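Local atomic coordinates of molybdopterin-guanine dinucleotide biosynthesis protein B (MobB) (Archaeoglobus fulgidus, PDB entry 2F1R), a protein that probably binds GTP and is thought to take part in making the molybdopterin-guanine dinucleotide cofactor. Residues 21-26 / 98-103; 29-34 / 155-160; 83-88 / 105-110; 110-115 / 150-155. All blocks are in the same frame, centred on the assembly; numbering follows the deposited sequence.

Interaction 1. Residues 21-26 / 98-103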
loop_
_atom_site.group_PDB
_atom_site.type_symbol
_atom_site.label_atom_id
_atom_site.label_comp_id
_atom_site.label_asym_id
_atom_site.label_seq_id
_atom_site.Cartn_x
_atom_site.Cartn_y
_atom_site.Cartn_z
ATOM N N ARG A 21 11.824 12.853 13.380
ATOM C CA ARG A 21 12.815 12.887 14.455
ATOM C C ARG A 21 12.522 11.875 15.546
ATOM O O ARG A 21 13.426 11.272 16.076
ATOM C CB ARG A 21 12.930 14.308 15.051
ATOM C CG ARG A 21 13.745 15.246 14.131
ATOM C CD ARG A 21 14.107 16.584 14.819
ATOM N NE ARG A 21 12.879 17.213 15.318
ATOM C CZ ARG A 21 12.791 18.339 16.039
ATOM N NH1 ARG A 21 13.887 19.056 16.368
ATOM N NH2 ARG A 21 11.567 18.734 16.440
ATOM N N MET A 22 11.252 11.679 15.904
ATOM C CA MET A 22 10.955 10.656 16.927
ATOM C C MET A 22 11.167 9.203 16.413
ATOM O O MET A 22 11.635 8.331 17.161
ATOM C CB MET A 22 9.532 10.795 17.463
ATOM C CG MET A 22 9.235 12.066 18.293
ATOM S SD MET A 22 7.640 11.964 19.170
ATOM C CE MET A 22 6.511 11.659 17.766
ATOM N N MET A 23 10.804 8.962 15.148
ATOM C CA MET A 23 10.801 7.610 14.562
ATOM C C MET A 23 12.028 6.705 14.886
ATOM O O MET A 23 11.848 5.581 15.428
ATOM C CB MET A 23 10.446 7.669 13.039
ATOM C CG MET A 23 9.818 6.352 12.457
ATOM S SD MET A 23 8.379 5.784 13.331
ATOM C CE MET A 23 7.307 7.143 12.990
ATOM N N PRO A 24 13.267 7.164 14.600
ATOM C CA PRO A 24 14.405 6.267 15.001
ATOM C C PRO A 24 14.405 5.849 16.489
ATOM O O PRO A 24 14.721 4.710 16.772
ATOM C CB PRO A 24 15.652 7.079 14.694
ATOM C CG PRO A 24 15.210 8.096 13.640
ATOM C CD PRO A 24 13.733 8.390 13.930
ATOM N N ILE A 25 14.038 6.725 17.424
ATOM C CA ILE A 25 13.954 6.321 18.835
ATOM C C ILE A 25 12.833 5.298 19.084
ATOM O O ILE A 25 13.037 4.291 19.778
ATOM C CB ILE A 25 13.741 7.523 19.818
ATOM C CG1 ILE A 25 14.887 8.521 19.783
ATOM C CG2 ILE A 25 13.629 7.016 21.259
ATOM C CD1 ILE A 25 14.723 9.604 18.810
ATOM N N LEU A 26 11.641 5.564 18.552
ATOM C CA LEU A 26 10.527 4.611 18.692
ATOM C C LEU A 26 10.929 3.230 18.149
ATOM O O LEU A 26 10.719 2.227 18.807
ATOM C CB LEU A 26 9.258 5.119 17.972
ATOM C CG LEU A 26 8.774 6.465 18.475
ATOM C CD1 LEU A 26 7.761 7.172 17.499
ATOM C CD2 LEU A 26 8.240 6.378 19.936
ATOM N N LEU A 98 2.163 0.684 17.215
ATOM C CA LEU A 98 1.754 2.052 17.325
ATOM C C LEU A 98 1.341 2.529 15.948
ATOM O O LEU A 98 2.065 2.303 14.973
ATOM C CB LEU A 98 2.946 2.930 17.845
ATOM C CG LEU A 98 2.719 4.466 17.851
ATOM C CD1 LEU A 98 1.677 4.810 18.897
ATOM C CD2 LEU A 98 4.003 5.247 18.093
ATOM N N VAL A 99 0.211 3.234 15.887
ATOM C CA VAL A 99 -0.200 3.936 14.676
ATOM C C VAL A 99 -0.179 5.419 14.994
ATOM O O VAL A 99 -0.855 5.872 15.909
ATOM C CB VAL A 99 -1.627 3.484 14.142
ATOM C CG1 VAL A 99 -2.074 4.327 12.934
ATOM C CG2 VAL A 99 -1.620 1.982 13.794
ATOM N N ILE A 100 0.603 6.171 14.241
ATOM C CA ILE A 100 0.535 7.630 14.301
ATOM C C ILE A 100 -0.224 8.209 13.084
ATOM O O ILE A 100 0.010 7.831 11.939
ATOM C CB ILE A 100 1.931 8.261 14.368
ATOM C CG1 ILE A 100 2.621 7.771 15.646
ATOM C CG2 ILE A 100 1.842 9.803 14.322
ATOM C CD1 ILE A 100 4.058 8.034 15.708
ATOM N N THR A 101 -1.106 9.147 13.374
ATOM C CA THR A 101 -1.875 9.917 12.408
ATOM C C THR A 101 -1.309 11.319 12.255
ATOM O O THR A 101 -0.912 11.921 13.295
ATOM C CB THR A 101 -3.346 10.028 12.806
ATOM O OG1 THR A 101 -4.028 8.815 12.472
ATOM C CG2 THR A 101 -4.003 11.200 12.092
ATOM N N GLU A 102 -1.093 11.808 11.050
ATOM C CA GLU A 102 -0.648 13.186 10.849
ATOM C C GLU A 102 -1.931 13.888 10.474
ATOM O O GLU A 102 -2.506 13.694 9.385
ATOM C CB GLU A 102 0.468 13.294 9.817
ATOM C CG GLU A 102 1.013 14.674 9.537
ATOM C CD GLU A 102 1.933 14.685 8.283
ATOM O OE1 GLU A 102 1.621 15.367 7.270
ATOM O OE2 GLU A 102 2.952 13.970 8.287
ATOM N N GLY A 103 -2.461 14.615 11.457
ATOM C CA GLY A 103 -3.778 15.203 11.293
ATOM C C GLY A 103 -4.850 14.183 11.645
ATOM O O GLY A 103 -4.697 13.435 12.666
#
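Met23 and Leu26 face Ile100 and Leu98 across two nearly antiparallel elements, a piece of helix 12-28 and strand 98-102, whose axes lie 12.4 Å apart with their directions at 178°. At that separation the backbones cannot meet, and the gap is bridged by the ends of long apolar side chains. Ile100 contributes most. It extends its CD1 toward the helix, because CG1 and CD1 form an extended arm (chi2 167°), and this methyl is met by two helix residues. Leu26 CD1 comes to 4.2 Å from Ile100 CD1, while Met23 CE approaches Ile100 CD1 at 4.3 Å. Leu26 CD1 is shared, for it also lies 4.3 Å from Leu98 CD2. Met23 suits its place through flexibility: its chain folds back at chi2 (55°), turning CE in toward the strand from a position on the helix flank. Met23 also packs on Val33 and Val35 of the adjacent strand and on Ser59 of the second subunit. Helix 12-28 begins within a probable P-loop (Walker A) segment, consistent with the helix-on-sheet layer of a P-loop NTPase fold. All four residues are buried, and only carbon meets carbon between them. Adhesion therefore comes from burial of apolar surface and from dispersion, without directional bonds, and the spacings are those of ordinary van der Waals contacts between methyl groups.

Interaction 2. Residues 29-34 / 155-160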
loop_
_atom_site.group_PDB
_atom_site.type_symbol
_atom_site.label_atom_id
_atom_site.label_comp_id
_atom_site.label_asym_id
_atom_site.label_seq_id
_atom_site.Cartn_x
_atom_site.Cartn_y
_atom_site.Cartn_z
ATOM N N ARG A 29 13.393 0.751 19.985
ATOM C CA ARG A 29 12.692 -0.107 20.958
ATOM C C ARG A 29 12.027 -1.274 20.274
ATOM O O ARG A 29 11.127 -1.882 20.843
ATOM C CB ARG A 29 11.602 0.656 21.709
ATOM C CG ARG A 29 12.012 1.968 22.228
ATOM C CD ARG A 29 12.628 1.849 23.585
ATOM N NE ARG A 29 13.599 2.932 23.769
ATOM C CZ ARG A 29 13.897 3.494 24.943
ATOM N NH1 ARG A 29 13.289 3.098 26.062
ATOM N NH2 ARG A 29 14.800 4.470 24.998
ATOM N N GLY A 30 12.440 -1.584 19.056
ATOM C CA GLY A 30 11.757 -2.614 18.287
ATOM C C GLY A 30 10.240 -2.419 18.277
ATOM O O GLY A 30 9.482 -3.396 18.254
ATOM N N LEU A 31 9.779 -1.178 18.336
ATOM C CA LEU A 31 8.388 -0.968 17.947
ATOM C C LEU A 31 8.176 -0.936 16.439
ATOM O O LEU A 31 9.001 -0.326 15.752
ATOM C CB LEU A 31 7.788 0.231 18.661
ATOM C CG LEU A 31 6.908 -0.134 19.861
ATOM C CD1 LEU A 31 6.664 -1.641 19.903
ATOM C CD2 LEU A 31 7.537 0.335 21.160
ATOM N N ARG A 32 7.199 -1.669 15.977
ATOM C CA ARG A 32 6.661 -1.568 14.608
ATOM C C ARG A 32 5.715 -0.370 14.528
ATOM O O ARG A 32 4.692 -0.382 15.186
ATOM C CB ARG A 32 5.804 -2.837 14.251
ATOM C CG ARG A 32 6.550 -4.109 13.829
ATOM C CD ARG A 32 5.527 -5.304 13.520
ATOM N NE ARG A 32 4.634 -5.143 12.320
ATOM C CZ ARG A 32 5.049 -4.899 11.083
ATOM N NH1 ARG A 32 6.330 -4.711 10.815
ATOM N NH2 ARG A 32 4.173 -4.848 10.109
ATOM N N VAL A 33 6.043 0.648 13.713
ATOM C CA VAL A 33 5.217 1.855 13.616
ATOM C C VAL A 33 4.628 2.124 12.208
ATOM O O VAL A 33 5.293 1.964 11.181
ATOM C CB VAL A 33 5.952 3.102 14.165
ATOM C CG1 VAL A 33 4.978 4.287 14.280
ATOM C CG2 VAL A 33 6.664 2.834 15.537
ATOM N N ALA A 34 3.380 2.552 12.155
ATOM C CA ALA A 34 2.838 3.047 10.875
ATOM C C ALA A 34 2.294 4.466 11.065
ATOM O O ALA A 34 1.796 4.787 12.138
ATOM C CB ALA A 34 1.771 2.142 10.344
ATOM N N PHE A 155 7.685 9.745 26.139
ATOM C CA PHE A 155 6.337 9.927 26.666
ATOM C C PHE A 155 5.438 8.982 25.921
ATOM O O PHE A 155 4.548 8.389 26.507
ATOM C CB PHE A 155 5.879 11.391 26.467
ATOM C CG PHE A 155 4.450 11.662 26.849
ATOM C CD1 PHE A 155 4.013 11.543 28.171
ATOM C CD2 PHE A 155 3.538 12.068 25.887
ATOM C CE1 PHE A 155 2.674 11.801 28.528
ATOM C CE2 PHE A 155 2.213 12.353 26.222
ATOM C CZ PHE A 155 1.773 12.228 27.536
ATOM N N ILE A 156 5.624 8.886 24.612
ATOM C CA ILE A 156 4.793 7.994 23.805
ATOM C C ILE A 156 5.107 6.540 24.206
ATOM O O ILE A 156 4.198 5.778 24.505
ATOM C CB ILE A 156 4.952 8.188 22.269
ATOM C CG1 ILE A 156 4.471 9.620 21.840
ATOM C CG2 ILE A 156 4.097 7.062 21.565
ATOM C CD1 ILE A 156 4.755 10.065 20.420
ATOM N N LEU A 157 6.383 6.167 24.255
ATOM C CA LEU A 157 6.736 4.820 24.798
ATOM C C LEU A 157 6.091 4.556 26.164
ATOM O O LEU A 157 5.552 3.487 26.398
ATOM C CB LEU A 157 8.256 4.641 24.868
ATOM C CG LEU A 157 8.933 4.697 23.499
ATOM C CD1 LEU A 157 10.423 4.854 23.604
ATOM C CD2 LEU A 157 8.617 3.437 22.701
ATOM N N SER A 158 6.064 5.554 27.044
ATOM C CA SER A 158 5.482 5.331 28.383
ATOM C C SER A 158 4.002 4.971 28.348
ATOM O O SER A 158 3.594 4.051 29.051
ATOM C CB SER A 158 5.778 6.499 29.360
ATOM O OG SER A 158 5.055 7.678 28.988
ATOM N N LEU A 159 3.214 5.649 27.495
ATOM C CA LEU A 159 1.754 5.438 27.407
ATOM C C LEU A 159 1.423 4.091 26.828
ATOM O O LEU A 159 0.388 3.517 27.152
ATOM C CB LEU A 159 1.106 6.447 26.478
ATOM C CG LEU A 159 1.295 7.940 26.625
ATOM C CD1 LEU A 159 0.968 8.608 25.277
ATOM C CD2 LEU A 159 0.405 8.445 27.720
ATOM N N LEU A 160 2.293 3.631 25.920
ATOM C CA LEU A 160 2.228 2.279 25.347
ATOM C C LEU A 160 2.376 1.179 26.428
ATOM O O LEU A 160 1.663 0.181 26.400
ATOM C CB LEU A 160 3.313 2.118 24.287
ATOM C CG LEU A 160 2.983 2.341 22.799
ATOM C CD1 LEU A 160 1.717 3.155 22.505
ATOM C CD2 LEU A 160 4.192 2.911 22.067
#
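Leu157 presents both of its methyls to the chain that follows helix 12-28, one to Arg29 and one to Leu31. This is the close part of the contact. Leu157 CD2 lies 3.6 Å from Leu31 CD2, the two leucines running antiparallel alongside one another, and Leu157 CD1 is equally near Arg29 CG, at 3.6 Å. The arginine chain bends at chi2 (-87°), which carries its aliphatic part across the leucine and brings one guanidinium face over Leu157 CD1, which sits 3.6 Å above the plane, displaced from the centre of the group. In the fold, these residues lead from helix 12-28 into strand 33-37 of a parallel sheet, part of a P-loop NTPase-like domain, and the C-terminal helix 149-160 packs against that link. An alanine in place of Leu157 would remove both methyls and would probably leave Leu31 CD2 and the Arg29 chain with a gap where their common partner had been. The other side is looser. Leu160 CD2 stands 4.3 Å from Leu31 CD2, and Arg29, long enough to bury its methylenes while keeping its charge near water, is solvent-exposed. Its NH1 makes a long, weak ion pair with Glu154 OE1.

Interaction 3. Residues 83-88 / 105-110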
loop_
_atom_site.group_PDB
_atom_site.type_symbol
_atom_site.label_atom_id
_atom_site.label_comp_id
_atom_site.label_asym_id
_atom_site.label_seq_id
_atom_site.Cartn_x
_atom_site.Cartn_y
_atom_site.Cartn_z
ATOM N N ASN A 83 -11.684 8.109 4.563
ATOM C CA ASN A 83 -11.792 9.040 5.685
ATOM C C ASN A 83 -11.903 8.309 7.043
ATOM O O ASN A 83 -11.912 8.936 8.094
ATOM C CB ASN A 83 -13.035 9.919 5.515
ATOM C CG ASN A 83 -12.830 11.039 4.547
ATOM O OD1 ASN A 83 -13.701 11.304 3.710
ATOM N ND2 ASN A 83 -11.703 11.733 4.652
ATOM N N ASP A 84 -11.963 6.985 7.004
ATOM C CA ASP A 84 -12.335 6.211 8.156
ATOM C C ASP A 84 -11.111 5.498 8.724
ATOM O O ASP A 84 -10.678 4.457 8.200
ATOM C CB ASP A 84 -13.417 5.213 7.767
ATOM C CG ASP A 84 -14.042 4.530 8.967
ATOM O OD1 ASP A 84 -13.341 4.378 9.967
ATOM O OD2 ASP A 84 -15.210 4.103 8.888
ATOM N N LEU A 85 -10.548 6.067 9.790
ATOM C CA LEU A 85 -9.361 5.523 10.409
ATOM C C LEU A 85 -9.498 4.081 10.919
ATOM O O LEU A 85 -8.536 3.323 10.896
ATOM C CB LEU A 85 -8.896 6.428 11.560
ATOM C CG LEU A 85 -8.032 7.630 11.243
ATOM C CD1 LEU A 85 -7.718 8.447 12.531
ATOM C CD2 LEU A 85 -6.723 7.204 10.514
ATOM N N ASP A 86 -10.670 3.711 11.409
ATOM C CA ASP A 86 -10.886 2.370 11.924
ATOM C C ASP A 86 -10.946 1.333 10.828
ATOM O O ASP A 86 -10.485 0.193 11.040
ATOM C CB ASP A 86 -12.185 2.285 12.711
ATOM C CG ASP A 86 -12.236 3.260 13.906
ATOM O OD1 ASP A 86 -11.219 3.428 14.635
ATOM O OD2 ASP A 86 -13.337 3.839 14.089
ATOM N N TRP A 87 -11.551 1.704 9.695
ATOM C CA TRP A 87 -11.573 0.884 8.489
ATOM C C TRP A 87 -10.139 0.715 8.000
ATOM O O TRP A 87 -9.764 -0.365 7.612
ATOM C CB TRP A 87 -12.434 1.546 7.387
ATOM C CG TRP A 87 -12.670 0.719 6.168
ATOM C CD1 TRP A 87 -13.684 -0.167 5.985
ATOM C CD2 TRP A 87 -11.879 0.672 4.954
ATOM N NE1 TRP A 87 -13.593 -0.747 4.742
ATOM C CE2 TRP A 87 -12.501 -0.252 4.085
ATOM C CE3 TRP A 87 -10.719 1.326 4.514
ATOM C CZ2 TRP A 87 -11.996 -0.555 2.809
ATOM C CZ3 TRP A 87 -10.214 1.014 3.237
ATOM C CH2 TRP A 87 -10.851 0.089 2.416
ATOM N N ILE A 88 -9.334 1.776 8.039
ATOM C CA ILE A 88 -7.938 1.674 7.616
ATOM C C ILE A 88 -7.143 0.765 8.562
ATOM O O ILE A 88 -6.451 -0.123 8.097
ATOM C CB ILE A 88 -7.254 3.042 7.439
ATOM C CG1 ILE A 88 -7.938 3.890 6.368
ATOM C CG2 ILE A 88 -5.789 2.891 7.003
ATOM C CD1 ILE A 88 -7.563 5.426 6.440
ATOM N N SER A 105 -7.489 15.294 12.892
ATOM C CA SER A 105 -7.907 15.791 14.211
ATOM C C SER A 105 -9.381 15.517 14.552
ATOM O O SER A 105 -9.743 15.184 15.709
ATOM C CB SER A 105 -7.624 17.281 14.345
ATOM O OG SER A 105 -8.030 17.662 15.650
ATOM N N LYS A 106 -10.237 15.585 13.537
ATOM C CA LYS A 106 -11.680 15.464 13.772
ATOM C C LYS A 106 -12.154 14.036 13.968
ATOM O O LYS A 106 -13.352 13.789 14.272
ATOM C CB LYS A 106 -12.490 16.206 12.708
ATOM C CG LYS A 106 -11.973 17.615 12.351
ATOM C CD LYS A 106 -12.301 18.646 13.423
ATOM C CE LYS A 106 -12.071 20.120 12.950
ATOM N NZ LYS A 106 -12.762 20.493 11.672
ATOM N N ALA A 107 -11.221 13.086 13.895
ATOM C CA ALA A 107 -11.562 11.707 14.193
ATOM C C ALA A 107 -11.626 11.387 15.672
ATOM O O ALA A 107 -12.089 10.285 16.025
ATOM C CB ALA A 107 -10.626 10.732 13.463
ATOM N N GLY A 108 -11.175 12.332 16.533
ATOM C CA GLY A 108 -11.318 12.194 17.985
ATOM C C GLY A 108 -10.382 11.235 18.706
ATOM O O GLY A 108 -10.586 10.960 19.884
ATOM N N LYS A 109 -9.345 10.722 18.028
ATOM C CA LYS A 109 -8.322 9.920 18.714
ATOM C C LYS A 109 -7.551 10.760 19.719
ATOM O O LYS A 109 -7.396 11.968 19.508
ATOM C CB LYS A 109 -7.317 9.294 17.727
ATOM C CG LYS A 109 -7.884 8.455 16.627
ATOM C CD LYS A 109 -8.748 7.248 17.142
ATOM C CE LYS A 109 -9.130 6.363 15.963
ATOM N NZ LYS A 109 -10.218 5.445 16.348
ATOM N N ASP A 110 -7.049 10.144 20.802
ATOM C CA ASP A 110 -6.092 10.830 21.689
ATOM C C ASP A 110 -5.043 11.548 20.831
ATOM O O ASP A 110 -4.676 10.997 19.809
ATOM C CB ASP A 110 -5.361 9.807 22.551
ATOM C CG ASP A 110 -6.301 9.120 23.557
ATOM O OD1 ASP A 110 -7.507 9.482 23.587
ATOM O OD2 ASP A 110 -5.815 8.215 24.268
#
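The carboxylate of Asp86 receives the ammonium group of Lys109 at its rim: Lys109 NZ lies 2.8 Å from Asp86 OD1, on the syn side and 17° out of the carboxylate plane, in a hydrogen-bonded salt bridge. Asp84, whose carboxylate is used from its face, prepares the helix that carries Asp86. As the N-cap residue it accepts from Trp87 N with Asp84 OD1 at 3.2 Å, the donor coming from above the plane, 69° out of it, and takes a weaker bond from Asp86 N. An aspartate suits this position, since its short carboxylate can reach N-H groups of the first helical turn. Beside the charged pair is an apolar one. Leu85 CD1 meets Ala107 CB at 3.8 Å and the aliphatic part of the lysine, Lys109 CG, at 4.1 Å. Lys109 bends at chi2 (-58°) and is extended beyond, so that it lays CG against the leucine methyl and still reaches the aspartate with NZ. With a methionine there instead, Asp86 would probably be left without its charge partner at this exposed edge. Arg111, on strand 111-114, bonds the carbonyls of Ser105 and Lys109, while Lys109 packs on Ile4 and Ser6 of strand 4-9; the contact thus joins the start of helix 85-93 to the loop between strands 98-102 and 111-114.

Interaction 4. Residues 110-115 / 150-155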
loop_
_atom_site.group_PDB
_atom_site.type_symbol
_atom_site.label_atom_id
_atom_site.label_comp_id
_atom_site.label_asym_id
_atom_site.label_seq_id
_atom_site.Cartn_x
_atom_site.Cartn_y
_atom_site.Cartn_z
ATOM N N ASP A 110 -7.049 10.144 20.802
ATOM C CA ASP A 110 -6.092 10.830 21.689
ATOM C C ASP A 110 -5.043 11.548 20.831
ATOM O O ASP A 110 -4.676 10.997 19.809
ATOM C CB ASP A 110 -5.361 9.807 22.551
ATOM C CG ASP A 110 -6.301 9.120 23.557
ATOM O OD1 ASP A 110 -7.507 9.482 23.587
ATOM O OD2 ASP A 110 -5.815 8.215 24.268
ATOM N N ARG A 111 -4.531 12.714 21.250
ATOM C CA ARG A 111 -3.635 13.512 20.402
ATOM C C ARG A 111 -2.548 14.224 21.162
ATOM O O ARG A 111 -2.744 14.670 22.305
ATOM C CB ARG A 111 -4.421 14.568 19.573
ATOM C CG ARG A 111 -5.085 15.766 20.355
ATOM C CD ARG A 111 -6.576 15.481 20.755
ATOM N NE ARG A 111 -7.244 14.671 19.720
ATOM C CZ ARG A 111 -7.847 15.168 18.658
ATOM N NH1 ARG A 111 -7.943 16.478 18.490
ATOM N NH2 ARG A 111 -8.409 14.354 17.797
ATOM N N ILE A 112 -1.420 14.373 20.476
ATOM C CA ILE A 112 -0.430 15.360 20.837
ATOM C C ILE A 112 -0.621 16.558 19.949
ATOM O O ILE A 112 -0.706 16.405 18.721
ATOM C CB ILE A 112 0.994 14.763 20.767
ATOM C CG1 ILE A 112 1.112 13.596 21.784
ATOM C CG2 ILE A 112 2.059 15.858 21.006
ATOM C CD1 ILE A 112 2.522 12.962 21.834
ATOM N N VAL A 113 -0.726 17.745 20.569
ATOM C CA VAL A 113 -1.076 18.989 19.860
ATOM C C VAL A 113 0.167 19.831 19.691
ATOM O O VAL A 113 0.751 20.228 20.707
ATOM C CB VAL A 113 -2.131 19.850 20.628
ATOM C CG1 VAL A 113 -2.373 21.228 19.900
ATOM C CG2 VAL A 113 -3.436 19.082 20.788
ATOM N N VAL A 114 0.581 20.089 18.443
ATOM C CA VAL A 114 1.781 20.868 18.161
ATOM C C VAL A 114 1.420 22.227 17.571
ATOM O O VAL A 114 0.892 22.299 16.442
ATOM C CB VAL A 114 2.734 20.114 17.217
ATOM C CG1 VAL A 114 4.043 20.874 17.062
ATOM C CG2 VAL A 114 2.984 18.704 17.728
ATOM N N VAL A 115 1.650 23.277 18.355
ATOM C CA VAL A 115 1.237 24.618 17.963
ATOM C C VAL A 115 2.349 25.646 18.169
ATOM O O VAL A 115 3.292 25.433 18.923
ATOM C CB VAL A 115 -0.026 25.084 18.704
ATOM C CG1 VAL A 115 -1.242 24.301 18.211
ATOM C CG2 VAL A 115 0.125 24.974 20.241
ATOM N N GLU A 150 13.387 13.434 22.158
ATOM C CA GLU A 150 13.601 12.248 22.997
ATOM C C GLU A 150 12.602 12.146 24.158
ATOM O O GLU A 150 12.158 11.022 24.523
ATOM C CB GLU A 150 15.046 12.188 23.534
ATOM C CG GLU A 150 16.109 11.877 22.468
ATOM C CD GLU A 150 16.838 13.121 21.916
ATOM O OE1 GLU A 150 17.831 12.947 21.159
ATOM O OE2 GLU A 150 16.429 14.269 22.225
ATOM N N ARG A 151 12.239 13.302 24.732
ATOM C CA ARG A 151 11.312 13.342 25.859
ATOM C C ARG A 151 9.904 13.036 25.351
ATOM O O ARG A 151 9.120 12.383 26.048
ATOM C CB ARG A 151 11.318 14.714 26.577
ATOM C CG ARG A 151 12.498 14.996 27.551
ATOM C CD ARG A 151 12.218 16.259 28.450
ATOM N NE ARG A 151 10.998 16.109 29.290
ATOM C CZ ARG A 151 10.282 17.109 29.817
ATOM N NH1 ARG A 151 10.629 18.368 29.592
ATOM N NH2 ARG A 151 9.200 16.842 30.564
ATOM N N ILE A 152 9.574 13.521 24.157
ATOM C CA ILE A 152 8.238 13.293 23.595
ATOM C C ILE A 152 8.077 11.847 23.136
ATOM O O ILE A 152 7.031 11.219 23.380
ATOM C CB ILE A 152 7.883 14.304 22.474
ATOM C CG1 ILE A 152 8.017 15.752 22.982
ATOM C CG2 ILE A 152 6.435 14.048 21.930
ATOM C CD1 ILE A 152 8.302 16.814 21.849
ATOM N N ALA A 153 9.127 11.317 22.512
ATOM C CA ALA A 153 9.194 9.912 22.130
ATOM C C ALA A 153 9.033 9.005 23.350
ATOM O O ALA A 153 8.187 8.075 23.351
ATOM C CB ALA A 153 10.501 9.643 21.390
ATOM N N GLU A 154 9.783 9.299 24.426
ATOM C CA GLU A 154 9.697 8.520 25.661
ATOM C C GLU A 154 8.316 8.572 26.271
ATOM O O GLU A 154 7.810 7.565 26.843
ATOM C CB GLU A 154 10.761 8.973 26.689
ATOM C CG GLU A 154 10.787 8.143 28.032
ATOM C CD GLU A 154 10.768 6.590 27.832
ATOM O OE1 GLU A 154 11.677 6.043 27.149
ATOM O OE2 GLU A 154 9.832 5.933 28.360
ATOM N N PHE A 155 7.685 9.745 26.139
ATOM C CA PHE A 155 6.337 9.927 26.666
ATOM C C PHE A 155 5.438 8.982 25.921
ATOM O O PHE A 155 4.548 8.389 26.507
ATOM C CB PHE A 155 5.879 11.391 26.467
ATOM C CG PHE A 155 4.450 11.662 26.849
ATOM C CD1 PHE A 155 4.013 11.543 28.171
ATOM C CD2 PHE A 155 3.538 12.068 25.887
ATOM C CE1 PHE A 155 2.674 11.801 28.528
ATOM C CE2 PHE A 155 2.213 12.353 26.222
ATOM C CZ PHE A 155 1.773 12.228 27.536
#
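Ile112, on strand 111-114 of the parallel sheet, points its side chain at helix 149-160, where Ile152 and Phe155 receive it in the helix-against-sheet packing of a P-loop NTPase-like fold. The two CA atoms of Ile112 and Ile152 are 9.3 Å apart, so the approach depends on reach. Ile112 has it because CG1 stands beside the backbone N and CD1 lies anti to CA (chi2 -178°), so the CG1-CD1 branch is an extended arm toward the helix. Ile152 answers with its other branch: CG2, set anti to the backbone N, is the methyl that meets Ile112 CD1, at 4.1 Å. Beta-branching suits both places, for it fits strand geometry at Ile112 and gives Ile152 a second apolar arm close to the helix. Ile152 also packs on Leu18 and Met22 of helix 12-28, and so lies between that helix and the strand. Phe155 is one turn further along. Its chi1 of 174° turns the ring toward strands 111-114 and 129-133, and in the latter it touches Leu130 and Ala131. The ring does not stack over the isoleucine; it offers its rim, with Ile112 CD1 near the ring plane and 4.3 Å from Phe155 CD2.

In the fold
Interactions 1, 2 and 4 lie on one side of the parallel sheet, where helices 12-28 and 149-160 pack on it and on each other. Interactions 1 and 2 have centres about 8 Å apart and are joined by a probable sheet hydrogen bond, Ile100 N to Ala34 O at 2.8 Å. Interactions 1 and 4 meet where Met22 SD packs 3.7 Å from Ile152 CG2. Interactions 2 and 4 share Phe155 and helix 149-160, and Ile156 CG1 is 3.9 Å from Ile112 CD1. Interaction 3 lies farther off, about 16 Å from interaction 1 between centres, which it touches where Leu85 CD2 packs 3.7 Å from Thr101 OG1. Helix 12-28 of interaction 1 probably follows the nucleotide-binding P-loop.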